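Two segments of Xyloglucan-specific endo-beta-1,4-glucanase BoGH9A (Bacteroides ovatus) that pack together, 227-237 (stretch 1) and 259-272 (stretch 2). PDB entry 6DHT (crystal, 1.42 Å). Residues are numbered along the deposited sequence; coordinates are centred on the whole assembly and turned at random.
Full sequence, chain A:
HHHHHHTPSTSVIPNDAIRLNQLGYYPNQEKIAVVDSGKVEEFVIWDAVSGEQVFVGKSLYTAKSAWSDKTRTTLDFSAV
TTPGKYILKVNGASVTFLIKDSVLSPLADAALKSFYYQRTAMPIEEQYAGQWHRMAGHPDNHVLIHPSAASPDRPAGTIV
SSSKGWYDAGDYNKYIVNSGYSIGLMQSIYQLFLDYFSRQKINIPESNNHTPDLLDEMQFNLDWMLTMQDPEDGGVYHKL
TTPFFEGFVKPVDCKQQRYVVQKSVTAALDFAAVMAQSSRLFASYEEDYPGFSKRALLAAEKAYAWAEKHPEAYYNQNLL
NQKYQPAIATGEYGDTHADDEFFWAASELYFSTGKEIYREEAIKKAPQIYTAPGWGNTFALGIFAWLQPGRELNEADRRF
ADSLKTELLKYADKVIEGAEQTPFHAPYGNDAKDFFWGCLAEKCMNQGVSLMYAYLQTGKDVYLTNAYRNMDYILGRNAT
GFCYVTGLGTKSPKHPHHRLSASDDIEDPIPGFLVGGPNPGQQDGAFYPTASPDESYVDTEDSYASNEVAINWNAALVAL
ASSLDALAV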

# COMPACT_ATOMS: atom_id res chain seq x y z
N THR A 227 4.59 -0.89 22.19
CA THR A 227 5.17 0.10 23.11
C THR A 227 4.41 1.43 23.13
O THR A 227 4.68 2.30 23.97
CB THR A 227 6.65 0.39 22.79
OG1 THR A 227 6.77 1.23 21.62
CG2 THR A 227 7.45 -0.89 22.62
N MET A 228 3.46 1.61 22.22
CA MET A 228 2.68 2.83 22.13
C MET A 228 1.38 2.77 22.92
O MET A 228 0.58 3.72 22.85
CB MET A 228 2.42 3.17 20.67
CG MET A 228 3.67 3.57 19.93
SD MET A 228 4.24 5.22 20.30
CE MET A 228 3.06 6.12 19.38
N GLN A 229 1.17 1.65 23.62
CA GLN A 229 0.01 1.46 24.48
C GLN A 229 0.37 1.75 25.94
O GLN A 229 1.33 1.19 26.45
CB GLN A 229 -0.49 0.02 24.36
CG GLN A 229 -1.77 -0.22 25.15
CD GLN A 229 -2.43 -1.54 24.83
OE1 GLN A 229 -1.77 -2.57 24.81
NE2 GLN A 229 -3.73 -1.51 24.66
N ASP A 230 -0.41 2.63 26.57
CA ASP A 230 -0.24 2.95 27.99
C ASP A 230 -0.62 1.70 28.78
O ASP A 230 -1.74 1.21 28.64
CB ASP A 230 -1.15 4.12 28.33
CG ASP A 230 -1.04 4.56 29.80
OD1 ASP A 230 -0.64 3.75 30.66
OD2 ASP A 230 -1.38 5.74 30.07
N PRO A 231 0.31 1.15 29.59
CA PRO A 231 0.05 -0.11 30.28
C PRO A 231 -1.04 -0.03 31.33
O PRO A 231 -1.48 -1.07 31.81
CB PRO A 231 1.39 -0.43 30.95
CG PRO A 231 2.05 0.89 31.11
CD PRO A 231 1.64 1.70 29.94
N GLU A 232 -1.50 1.17 31.66
CA GLU A 232 -2.60 1.32 32.60
C GLU A 232 -3.94 1.31 31.87
O GLU A 232 -4.61 0.27 31.84
CB GLU A 232 -2.44 2.60 33.43
CG GLU A 232 -1.20 2.59 34.31
CD GLU A 232 -1.13 1.38 35.23
OE1 GLU A 232 -2.12 1.12 35.95
OE2 GLU A 232 -0.10 0.68 35.23
N ASP A 233 -4.31 2.42 31.25
CA ASP A 233 -5.66 2.55 30.70
C ASP A 233 -5.88 1.88 29.34
O ASP A 233 -7.01 1.83 28.86
CB ASP A 233 -6.08 4.01 30.64
CG ASP A 233 -5.32 4.80 29.59
OD1 ASP A 233 -4.37 4.25 28.98
OD2 ASP A 233 -5.66 5.98 29.40
N GLY A 234 -4.82 1.38 28.72
CA GLY A 234 -4.95 0.67 27.44
C GLY A 234 -4.98 1.56 26.21
O GLY A 234 -5.03 1.06 25.09
N GLY A 235 -4.97 2.88 26.39
CA GLY A 235 -5.01 3.80 25.27
C GLY A 235 -3.69 3.81 24.52
O GLY A 235 -2.68 3.30 25.00
N VAL A 236 -3.73 4.32 23.30
CA VAL A 236 -2.60 4.25 22.37
C VAL A 236 -2.28 5.65 21.86
O VAL A 236 -3.16 6.35 21.35
CB VAL A 236 -2.91 3.28 21.21
CG1 VAL A 236 -1.73 3.20 20.22
CG2 VAL A 236 -3.23 1.92 21.74
N TYR A 237 -1.02 6.07 22.02
CA TYR A 237 -0.56 7.38 21.58
C TYR A 237 -0.67 7.44 20.07
O TYR A 237 -0.37 6.45 19.40
CB TYR A 237 0.88 7.62 22.05
CG TYR A 237 1.07 7.39 23.54
CD1 TYR A 237 0.45 8.22 24.47
CD2 TYR A 237 1.88 6.39 24.01
CE1 TYR A 237 0.61 8.02 25.82
CE2 TYR A 237 2.05 6.18 25.36
CZ TYR A 237 1.41 6.99 26.25
OH TYR A 237 1.60 6.75 27.59
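Stretch 2 259-272: YVVQKSVTAALDFA

Stretch 2 packs against stretch 1 as a short strand (Tyr259 and Val260), a connecting segment without regular structure, and a helix running from Val265 through Ala272 and beyond. Stretch 1 has no regular secondary structure, yet it folds back on itself: Tyr237 N donates to Met228 O (3.0 Å) and Asp230 N to Gly235 O (2.8 Å). The backbones meet at Tyr237 and Lys263, joined by a single beta bridge with their CA atoms 4.0 Å apart.

Around this point the polar groups of Val236 find partners. Val236 O accepts a weak hydrogen bond from Ser264 N (3.4 Å) and a CA-H...O contact from Lys263 CA (3.2 Å). Its amide is served by water 1, which accepts from Val236 N at 2.8 Å and donates to Ser264 O at 2.9 Å, bridging the two backbones. Ser264 then opens the helix: its short side chain lets OG accept from Ala267 N (3.0 Å), capping an amide that has no preceding helical turn to serve it.

Lys263 is long enough to carry its charge back along stretch 1. With chi2 to chi4 all t, it passes Gly235, whose CA lies 4.0 Å from Lys263 CD; a CB on Gly235 would clash with that methylene. Lys263 NZ ends between two carboxylates, forming salt bridges with Asp230 OD2 and Asp233 OD2, both at 2.8 Å. Asp230 OD1 accepts from Glu232 N (2.9 Å); Asp233 OD1 accepts from Gly235 N (3.0 Å) and also, weakly, from Lys263 NZ (3.2 Å). Gln229 NE2 donates to Gly234 O (2.9 Å).

Apolar contacts complete the fit. Val236 CG2 lies over a face of the Phe271 ring, 3.8 Å from Phe271 CG, while Val236 CG1 lies 4.3 Å from the small Ala267 CB. Val260 CG2 covers a face of Tyr237, 3.8 Å from Tyr237 CD2, and Val260 CG1 meets Met228 SD at 3.6 Å.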

# COMPACT_ATOMS: atom_id res chain seq x y z
N TYR A 259 8.89 12.67 20.80
CA TYR A 259 7.75 12.65 21.73
C TYR A 259 6.71 11.63 21.31
O TYR A 259 6.58 11.36 20.12
CB TYR A 259 7.03 14.00 21.75
CG TYR A 259 7.84 15.17 22.27
CD1 TYR A 259 8.66 15.89 21.42
CD2 TYR A 259 7.76 15.56 23.59
CE1 TYR A 259 9.40 16.96 21.87
CE2 TYR A 259 8.50 16.64 24.06
CZ TYR A 259 9.31 17.33 23.19
OH TYR A 259 10.05 18.41 23.63
N VAL A 260 5.98 11.09 22.27
CA VAL A 260 4.68 10.46 21.99
C VAL A 260 3.60 11.46 22.39
O VAL A 260 3.72 12.16 23.41
CB VAL A 260 4.46 9.08 22.66
CG1 VAL A 260 5.49 8.06 22.16
CG2 VAL A 260 4.50 9.18 24.17
N VAL A 261 2.58 11.58 21.56
CA VAL A 261 1.53 12.55 21.77
C VAL A 261 0.17 11.91 22.08
O VAL A 261 0.05 10.67 22.19
CB VAL A 261 1.44 13.48 20.56
CG1 VAL A 261 2.77 14.18 20.35
CG2 VAL A 261 1.06 12.68 19.31
N GLN A 262 -0.82 12.79 22.22
CA GLN A 262 -2.20 12.48 22.60
C GLN A 262 -2.72 11.13 22.11
O GLN A 262 -2.64 10.82 20.92
CB GLN A 262 -3.11 13.57 22.05
CG GLN A 262 -4.57 13.48 22.49
CD GLN A 262 -5.54 14.02 21.44
OE1 GLN A 262 -5.53 15.20 21.10
NE2 GLN A 262 -6.39 13.13 20.90
N LYS A 263 -3.29 10.36 23.02
CA LYS A 263 -4.03 9.15 22.66
C LYS A 263 -5.23 9.50 21.78
O LYS A 263 -5.89 10.51 22.00
CB LYS A 263 -4.52 8.46 23.94
CG LYS A 263 -3.42 7.91 24.82
CD LYS A 263 -3.97 7.56 26.19
CE LYS A 263 -2.92 6.96 27.09
NZ LYS A 263 -3.25 7.17 28.54
N SER A 264 -5.52 8.68 20.77
CA SER A 264 -6.68 8.93 19.91
C SER A 264 -7.51 7.66 19.75
O SER A 264 -6.99 6.56 19.91
CB SER A 264 -6.24 9.43 18.54
OG SER A 264 -5.57 8.40 17.83
N VAL A 265 -8.78 7.84 19.44
CA VAL A 265 -9.70 6.71 19.31
C VAL A 265 -9.32 5.90 18.08
O VAL A 265 -9.38 4.67 18.11
CB VAL A 265 -11.17 7.20 19.24
CG1 VAL A 265 -11.43 8.06 18.03
CG2 VAL A 265 -12.11 6.03 19.32
N THR A 266 -8.90 6.58 17.02
CA THR A 266 -8.52 5.89 15.78
C THR A 266 -7.21 5.11 15.96
O THR A 266 -7.08 3.99 15.49
CB THR A 266 -8.42 6.87 14.63
OG1 THR A 266 -7.67 8.02 15.06
CG2 THR A 266 -9.80 7.31 14.20
N ALA A 267 -6.24 5.68 16.66
CA ALA A 267 -5.04 4.92 16.99
C ALA A 267 -5.36 3.66 17.78
O ALA A 267 -4.84 2.57 17.50
CB ALA A 267 -4.04 5.78 17.75
N ALA A 268 -6.21 3.81 18.79
CA ALA A 268 -6.58 2.70 19.62
C ALA A 268 -7.27 1.61 18.80
O ALA A 268 -6.98 0.43 18.98
CB ALA A 268 -7.48 3.15 20.75
N LEU A 269 -8.17 2.02 17.92
CA LEU A 269 -8.92 1.05 17.12
C LEU A 269 -8.07 0.38 16.03
O LEU A 269 -8.18 -0.82 15.83
CB LEU A 269 -10.16 1.68 16.53
CG LEU A 269 -11.22 2.01 17.59
CD1 LEU A 269 -12.28 2.87 17.00
CD2 LEU A 269 -11.82 0.75 18.16
N ASP A 270 -7.26 1.15 15.32
CA ASP A 270 -6.40 0.54 14.29
C ASP A 270 -5.38 -0.39 14.96
O ASP A 270 -5.08 -1.47 14.46
CB ASP A 270 -5.69 1.60 13.48
CG ASP A 270 -6.63 2.36 12.56
OD1 ASP A 270 -7.68 1.80 12.20
OD2 ASP A 270 -6.33 3.53 12.20
N PHE A 271 -4.88 -0.00 16.14
CA PHE A 271 -4.06 -0.88 16.96
C PHE A 271 -4.84 -2.17 17.34
O PHE A 271 -4.33 -3.29 17.20
CB PHE A 271 -3.63 -0.12 18.24
CG PHE A 271 -2.84 -0.92 19.23
CD1 PHE A 271 -3.51 -1.76 20.09
CD2 PHE A 271 -1.48 -0.80 19.36
CE1 PHE A 271 -2.83 -2.49 21.05
CE2 PHE A 271 -0.77 -1.53 20.31
CZ PHE A 271 -1.45 -2.38 21.17
N ALA A 272 -6.07 -2.01 17.81
CA ALA A 272 -6.86 -3.16 18.24
C ALA A 272 -7.11 -4.11 17.07
O ALA A 272 -6.94 -5.31 17.20
CB ALA A 272 -8.16 -2.70 18.85
O HOH W 1 -6.06 5.71 22.47